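Local coordinates for protein glucose-6-phosphate dehydrogenase (Trypanosoma cruzi, PDB 5AQ1) that oxidises glucose 6-phosphate in the first step of the pentose phosphate pathway, passing hydride to NADP+ and so supplying NADPH for redox balance, at residues 328-332 and 333-337; 350-354 and 355-359; 492-495 and 496-499. One frame throughout, in Å; residues are numbered along the deposited sequence.

Contact 1: 328-332 and 333-337; sequences GYLDD and PSVPK
Val335 turns its side chain back onto Tyr329 and Asp332, and this is the tight part of the contact. Its CG1 lies 3.9 Å from Tyr329 CZ, the two side chains meeting at a slant, while on the Asp332 side the same methyl is 3.7 Å from Asp332 OD2. The other branch turns to the backbone, with Val335 CG2 3.4 Å from Tyr329 O. The backbone fixes this fold-back: Val335 N donates to Asp332 O at 3.1 Å with an almost straight N-H...O angle of 170°, although the donor stands above the carbonyl plane. With Asp332 CG trans to its own N (chi1 177°), the carboxylate is carried forward along the chain, OD1 next to the start of the proline ring and receiving a weak bond from Ser334 N at 3.3 Å. The far end of Tyr329 is held elsewhere, its OH bonded to Asp261 and its side chain touching Thr253 and Cys341.

The outer side is looser. Leu330 is exposed; its CA lies against Val335 CG2, and its CD2 reaches across to 3.6 Å from Lys337 O. Pro336 and Lys337 set out away from the other segment, and Asp331 OD2 accepts a bond from Gly328 N. The Val335-Asp332 bond closes a beta turn, type I by the backbone angles of Pro333 and Ser334, and the weak Ser334 bond has Asx-turn connectivity, in the surface loop joining strands 313-319 and 344-349.

Contact 2: 350-354 and 355-359; sequences HVNND and RWHGV
Asn353 and Trp356 meet through the asparagine amide oxygen: Trp356 N donates to Asn353 OD1 at 2.9 Å, and the C=O...N angle of 177° puts the donor almost in line with the carbonyl bond, though the bond is bent at the hydrogen. A chi1 of 69°, which sets CG between the backbone N and the carbonyl carbon, curls the amide over the following residues to accept this bond. The amide then runs alongside the indole, the planes 25° apart, with OD1 3.5 Å from Trp356 CD1. Backbone bonds add to the grip, since Asn353 O receives weak bonds from both Trp356 N and His357 N, the latter at 2.9 Å but strongly bent. Val351 also belongs to the first shell. It lies beside Trp356 and points the same way, its CB 3.8 Å from Trp356 CB. Arg355 CG rests on one indole face, 3.7 Å above the plane and off toward the rim.

Further out, an inverse gamma turn centred on Asn352 bends the chain before Asn353, and a type II turn from Trp356 to Val359 bends it afterwards. Water 1 spans the loop, accepting from Val351 N at 2.7 Å and lying within reach of Trp356 O and Val359 O.

Partners elsewhere fix the polar ends: Asn353 ND2 is hydrogen-bonded to Gln304 OE1, while Arg355 NE forms a salt bridge with Glu284 and NH1 a hydrogen bond to Trp235 O. Asp354 makes salt bridges to Lys285 and Arg229 of a third subunit and accepts backbone N-H groups of Ile384 and Arg385 of a second, placing this bend at a subunit junction. Within its own chain the loop connects strands 344-349 and 361-366, with Trp356 packed on Ile240 of strand 240-248 and bonded through NE1 to Thr282 O at the end of helix 264-282.

Contact 3: 492-495 and 496-499; sequences CGPE and EAQE
Glu496 folds back toward Pro494 through two torsions: chi1 of 40° places CG between the backbone N and the carbonyl carbon, and chi2 of -85° bends the chain again, bringing OE2 to 3.8 Å from Pro494 CB. This is the opening turn of the C-terminal helix 495-504. Its backbone evidence is a bond from Ala497 N to Pro494 O, 3.2 Å long with an N-H...O angle of 144°, followed by weak bonds from Gln498 N and Glu499 N to Glu495 O. Glu495 and Glu496 lie near the amino end of the helix, where their negative charge would be expected to suit the dipole.

Pro494 and Ala497 are buried, the proline against Leu485, Tyr487 and Phe344 and the alanine against Phe344 and Val346, so this side of the helix start lies on strands 484-488 and 344-349. Glu495 and Gln498 are exposed, as is Glu496, whose side chain still touches Leu485; Glu499 makes a salt bridge with Arg502. The carboxylates of Glu495 and Glu496 stay apart, OE1 of the former lying 6.4 Å from OE2 of the latter. Between the buried pair the apolar contact is light, with Pro494 CD 4.4 Å from Ala497 CB.

Overall arrangement
Along the chain the three contacts follow in series, with none nested in or crossing another, and each is local, two loop turns and one helix start, all in the C-terminal domain. Contact 1 folds part of the loop between strands 313-319 and 344-349. Strand 344-349 then leads to contact 2, which reverses the chain into strand 361-366; the two centres are about 40 Å apart. Contact 3 comes much later, where the chain leaves strand 484-488 and enters helix 495-504. Its centre is about 22 Å from that of contact 1 and 26 Å from that of contact 2. Strand 344-349 relates all three: contacts 1 and 2 flank it in sequence, and the helix begun at contact 3 packs upon it.

Contact 1: 328-332 and 333-337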
loop_
_atom_site.group_PDB
_atom_site.type_symbol
_atom_site.label_atom_id
_atom_site.label_comp_id
_atom_site.label_asym_id
_atom_site.label_seq_id
_atom_site.Cartn_x
_atom_site.Cartn_y
_atom_site.Cartn_z
ATOM N N GLY B 328 -6.344 6.966 51.150
ATOM C CA GLY B 328 -6.143 7.830 49.993
ATOM C C GLY B 328 -4.732 8.379 49.885
ATOM O O GLY B 328 -3.928 8.260 50.816
ATOM N N TYR B 329 -4.435 8.977 48.734
ATOM C CA TYR B 329 -3.133 9.588 48.487
ATOM C C TYR B 329 -2.871 10.729 49.471
ATOM O O TYR B 329 -1.764 10.857 49.993
ATOM C CB TYR B 329 -3.032 10.105 47.043
ATOM C CG TYR B 329 -1.700 10.751 46.745
ATOM C CD1 TYR B 329 -0.581 9.976 46.472
ATOM C CD2 TYR B 329 -1.551 12.135 46.759
ATOM C CE1 TYR B 329 0.648 10.558 46.214
ATOM C CE2 TYR B 329 -0.324 12.726 46.504
ATOM C CZ TYR B 329 0.768 11.931 46.233
ATOM O OH TYR B 329 1.984 12.507 45.980
ATOM N N LEU B 330 -3.895 11.545 49.719
ATOM C CA LEU B 330 -3.776 12.699 50.618
ATOM C C LEU B 330 -3.751 12.329 52.106
ATOM O O LEU B 330 -3.490 13.191 52.940
ATOM C CB LEU B 330 -4.906 13.703 50.355
ATOM C CG LEU B 330 -4.910 14.380 48.979
ATOM C CD1 LEU B 330 -6.235 15.082 48.725
ATOM C CD2 LEU B 330 -3.753 15.361 48.840
ATOM N N ASP B 331 -4.033 11.069 52.441
ATOM C CA ASP B 331 -3.931 10.597 53.830
ATOM C C ASP B 331 -2.504 10.183 54.207
ATOM O O ASP B 331 -2.205 10.008 55.387
ATOM C CB ASP B 331 -4.893 9.429 54.082
ATOM C CG ASP B 331 -6.350 9.809 53.877
ATOM O OD1 ASP B 331 -6.680 11.013 53.963
ATOM O OD2 ASP B 331 -7.169 8.897 53.628
ATOM N N ASP B 332 -1.634 10.011 53.213
ATOM C CA ASP B 332 -0.223 9.726 53.469
ATOM C C ASP B 332 0.380 10.930 54.191
ATOM O O ASP B 332 0.393 12.027 53.638
ATOM C CB ASP B 332 0.514 9.452 52.146
ATOM C CG ASP B 332 2.011 9.208 52.327
ATOM O OD1 ASP B 332 2.484 9.063 53.472
ATOM O OD2 ASP B 332 2.724 9.154 51.306
ATOM N N PRO B 333 0.880 10.737 55.429
ATOM C CA PRO B 333 1.372 11.883 56.210
ATOM C C PRO B 333 2.529 12.682 55.587
ATOM O O PRO B 333 2.832 13.774 56.068
ATOM C CB PRO B 333 1.821 11.242 57.536
ATOM C CG PRO B 333 2.012 9.797 57.231
ATOM C CD PRO B 333 0.984 9.480 56.192
ATOM N N SER B 334 3.161 12.154 54.539
ATOM C CA SER B 334 4.285 12.831 53.888
ATOM C C SER B 334 3.920 13.717 52.687
ATOM O O SER B 334 4.813 14.306 52.078
ATOM C CB SER B 334 5.311 11.795 53.438
ATOM O OG SER B 334 5.675 10.943 54.507
ATOM N N VAL B 335 2.636 13.814 52.337
ATOM C CA VAL B 335 2.217 14.657 51.207
ATOM C C VAL B 335 1.476 15.907 51.705
ATOM O O VAL B 335 0.614 15.801 52.578
ATOM C CB VAL B 335 1.357 13.881 50.168
ATOM C CG1 VAL B 335 1.923 12.487 49.939
ATOM C CG2 VAL B 335 -0.107 13.792 50.576
ATOM N N PRO B 336 1.815 17.097 51.160
ATOM C CA PRO B 336 1.076 18.315 51.512
ATOM C C PRO B 336 -0.402 18.193 51.182
ATOM O O PRO B 336 -0.784 17.393 50.329
ATOM C CB PRO B 336 1.728 19.399 50.647
ATOM C CG PRO B 336 3.084 18.878 50.340
ATOM C CD PRO B 336 2.940 17.388 50.253
ATOM N N LYS B 337 -1.221 18.995 51.844
ATOM C CA LYS B 337 -2.663 18.776 51.836
ATOM C C LYS B 337 -3.344 19.195 50.531
ATOM O O LYS B 337 -4.374 18.621 50.163
ATOM C CB LYS B 337 -3.306 19.489 53.028
ATOM C CG LYS B 337 -4.208 18.587 53.847
ATOM C CD LYS B 337 -4.396 19.129 55.246
ATOM C CE LYS B 337 -5.058 18.094 56.129
ATOM N NZ LYS B 337 -5.704 18.748 57.289
#

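Contact 2: 350-354 and 355-359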
loop_
_atom_site.group_PDB
_atom_site.type_symbol
_atom_site.label_atom_id
_atom_site.label_comp_id
_atom_site.label_asym_id
_atom_site.label_seq_id
_atom_site.Cartn_x
_atom_site.Cartn_y
_atom_site.Cartn_z
ATOM N N HIS B 350 0.306 12.900 19.337
ATOM C CA HIS B 350 0.347 12.798 17.888
ATOM C C HIS B 350 1.803 12.741 17.444
ATOM O O HIS B 350 2.630 13.528 17.910
ATOM C CB HIS B 350 -0.340 14.009 17.247
ATOM C CG HIS B 350 -1.742 14.222 17.719
ATOM N ND1 HIS B 350 -2.781 13.388 17.362
ATOM C CD2 HIS B 350 -2.277 15.167 18.528
ATOM C CE1 HIS B 350 -3.897 13.811 17.930
ATOM N NE2 HIS B 350 -3.619 14.891 18.640
ATOM N N VAL B 351 2.116 11.803 16.556
ATOM C CA VAL B 351 3.428 11.747 15.923
ATOM C C VAL B 351 3.287 12.353 14.533
ATOM O O VAL B 351 2.588 11.797 13.682
ATOM C CB VAL B 351 3.945 10.300 15.819
ATOM C CG1 VAL B 351 5.366 10.279 15.273
ATOM C CG2 VAL B 351 3.891 9.616 17.178
ATOM N N ASN B 352 3.929 13.497 14.311
ATOM C CA ASN B 352 3.785 14.215 13.056
ATOM C C ASN B 352 4.798 13.795 11.994
ATOM O O ASN B 352 5.817 14.458 11.775
ATOM C CB ASN B 352 3.852 15.722 13.267
ATOM C CG ASN B 352 3.481 16.489 12.019
ATOM O OD1 ASN B 352 2.634 16.047 11.238
ATOM N ND2 ASN B 352 4.116 17.629 11.811
ATOM N N ASN B 353 4.488 12.687 11.330
ATOM C CA ASN B 353 5.195 12.270 10.128
ATOM C C ASN B 353 4.259 11.448 9.240
ATOM O O ASN B 353 3.092 11.237 9.579
ATOM C CB ASN B 353 6.484 11.510 10.479
ATOM C CG ASN B 353 6.231 10.148 11.107
ATOM O OD1 ASN B 353 5.156 9.563 10.966
ATOM N ND2 ASN B 353 7.243 9.620 11.782
ATOM N N ASP B 354 4.772 10.988 8.108
ATOM C CA ASP B 354 3.927 10.376 7.092
ATOM C C ASP B 354 3.470 8.964 7.450
ATOM O O ASP B 354 2.412 8.529 7.009
ATOM C CB ASP B 354 4.648 10.407 5.753
ATOM C CG ASP B 354 4.900 11.824 5.279
ATOM O OD1 ASP B 354 3.913 12.532 4.965
ATOM O OD2 ASP B 354 6.073 12.242 5.235
ATOM N N ARG B 355 4.250 8.260 8.259
ATOM C CA ARG B 355 3.840 6.949 8.741
ATOM C C ARG B 355 2.658 7.048 9.706
ATOM O O ARG B 355 1.782 6.179 9.700
ATOM C CB ARG B 355 5.009 6.243 9.429
ATOM C CG ARG B 355 4.697 4.841 9.937
ATOM C CD ARG B 355 5.897 4.236 10.635
ATOM N NE ARG B 355 6.967 3.923 9.693
ATOM C CZ ARG B 355 7.081 2.780 9.020
ATOM N NH1 ARG B 355 6.189 1.801 9.165
ATOM N NH2 ARG B 355 8.101 2.614 8.188
ATOM N N TRP B 356 2.634 8.102 10.521
ATOM C CA TRP B 356 1.744 8.165 11.688
ATOM C C TRP B 356 0.712 9.289 11.693
ATOM O O TRP B 356 -0.056 9.408 12.650
ATOM C CB TRP B 356 2.591 8.267 12.962
ATOM C CG TRP B 356 3.398 7.052 13.214
ATOM C CD1 TRP B 356 4.758 6.964 13.261
ATOM C CD2 TRP B 356 2.901 5.727 13.437
ATOM N NE1 TRP B 356 5.141 5.666 13.512
ATOM C CE2 TRP B 356 4.020 4.887 13.622
ATOM C CE3 TRP B 356 1.617 5.169 13.503
ATOM C CZ2 TRP B 356 3.893 3.522 13.867
ATOM C CZ3 TRP B 356 1.493 3.813 13.748
ATOM C CH2 TRP B 356 2.625 3.004 13.928
ATOM N N HIS B 357 0.666 10.094 10.635
ATOM C CA HIS B 357 -0.266 11.219 10.600
ATOM C C HIS B 357 -1.704 10.747 10.811
ATOM O O HIS B 357 -2.169 9.820 10.141
ATOM C CB HIS B 357 -0.165 11.986 9.282
ATOM C CG HIS B 357 -1.098 13.158 9.190
ATOM N ND1 HIS B 357 -0.991 14.264 10.010
ATOM C CD2 HIS B 357 -2.154 13.394 8.376
ATOM C CE1 HIS B 357 -1.941 15.129 9.703
ATOM N NE2 HIS B 357 -2.660 14.625 8.716
ATOM N N GLY B 358 -2.389 11.380 11.758
ATOM C CA GLY B 358 -3.788 11.090 12.036
ATOM C C GLY B 358 -4.042 9.904 12.951
ATOM O O GLY B 358 -5.198 9.604 13.252
ATOM N N VAL B 359 -2.983 9.229 13.398
ATOM C CA VAL B 359 -3.119 8.063 14.268
ATOM C C VAL B 359 -2.921 8.503 15.713
ATOM O O VAL B 359 -1.811 8.855 16.104
ATOM C CB VAL B 359 -2.085 6.972 13.923
ATOM C CG1 VAL B 359 -2.290 5.735 14.789
ATOM C CG2 VAL B 359 -2.177 6.605 12.453
HETATM O O HOH W 1 0.080 10.560 15.210
HETATM O O HOH W 2 0.882 6.205 6.732
#

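Contact 3: 492-495 and 496-499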
loop_
_atom_site.group_PDB
_atom_site.type_symbol
_atom_site.label_atom_id
_atom_site.label_comp_id
_atom_site.label_asym_id
_atom_site.label_seq_id
_atom_site.Cartn_x
_atom_site.Cartn_y
_atom_site.Cartn_z
ATOM N N CYS B 492 -11.162 1.500 38.438
ATOM C CA CYS B 492 -10.524 1.576 37.124
ATOM C C CYS B 492 -9.989 2.976 36.794
ATOM O O CYS B 492 -9.441 3.189 35.711
ATOM C CB CYS B 492 -11.508 1.134 36.033
ATOM S SG CYS B 492 -12.132 -0.554 36.227
ATOM N N GLY B 493 -10.137 3.922 37.723
ATOM C CA GLY B 493 -9.718 5.306 37.502
ATOM C C GLY B 493 -10.917 6.219 37.348
ATOM O O GLY B 493 -12.057 5.767 37.464
ATOM N N PRO B 494 -10.674 7.514 37.079
ATOM C CA PRO B 494 -11.792 8.444 36.889
ATOM C C PRO B 494 -12.618 8.090 35.649
ATOM O O PRO B 494 -12.062 7.648 34.643
ATOM C CB PRO B 494 -11.112 9.814 36.728
ATOM C CG PRO B 494 -9.656 9.605 36.988
ATOM C CD PRO B 494 -9.372 8.147 36.813
ATOM N N GLU B 495 -13.934 8.280 35.727
ATOM C CA GLU B 495 -14.834 7.908 34.626
ATOM C C GLU B 495 -14.529 8.656 33.330
ATOM O O GLU B 495 -14.605 8.080 32.242
ATOM C CB GLU B 495 -16.301 8.129 35.017
ATOM C CG GLU B 495 -16.847 7.061 35.957
ATOM C CD GLU B 495 -18.341 7.186 36.200
ATOM O OE1 GLU B 495 -19.095 7.421 35.227
ATOM O OE2 GLU B 495 -18.766 7.051 37.367
ATOM N N GLU B 496 -14.162 9.928 33.450
ATOM C CA GLU B 496 -13.918 10.761 32.268
ATOM C C GLU B 496 -12.608 10.413 31.548
ATOM O O GLU B 496 -12.372 10.885 30.438
ATOM C CB GLU B 496 -14.028 12.272 32.573
ATOM C CG GLU B 496 -13.452 12.766 33.892
ATOM C CD GLU B 496 -14.417 12.650 35.069
ATOM O OE1 GLU B 496 -15.261 13.556 35.266
ATOM O OE2 GLU B 496 -14.325 11.645 35.803
ATOM N N ALA B 497 -11.772 9.584 32.169
ATOM C CA ALA B 497 -10.634 8.986 31.476
ATOM C C ALA B 497 -11.108 8.039 30.377
ATOM O O ALA B 497 -10.565 8.046 29.277
ATOM C CB ALA B 497 -9.737 8.250 32.455
ATOM N N GLN B 498 -12.124 7.232 30.670
ATOM C CA GLN B 498 -12.683 6.313 29.671
ATOM C C GLN B 498 -13.367 7.047 28.527
ATOM O O GLN B 498 -13.259 6.638 27.373
ATOM C CB GLN B 498 -13.672 5.330 30.313
ATOM C CG GLN B 498 -13.022 4.288 31.216
ATOM C CD GLN B 498 -11.974 3.447 30.498
ATOM O OE1 GLN B 498 -12.055 3.229 29.285
ATOM N NE2 GLN B 498 -10.980 2.975 31.247
ATOM N N GLU B 499 -14.073 8.126 28.849
ATOM C CA GLU B 499 -14.719 8.940 27.827
ATOM C C GLU B 499 -13.673 9.632 26.953
ATOM O O GLU B 499 -13.832 9.712 25.737
ATOM C CB GLU B 499 -15.663 9.965 28.468
ATOM C CG GLU B 499 -16.432 10.843 27.485
ATOM C CD GLU B 499 -17.183 10.058 26.419
ATOM O OE1 GLU B 499 -17.616 8.913 26.687
ATOM O OE2 GLU B 499 -17.347 10.594 25.303
#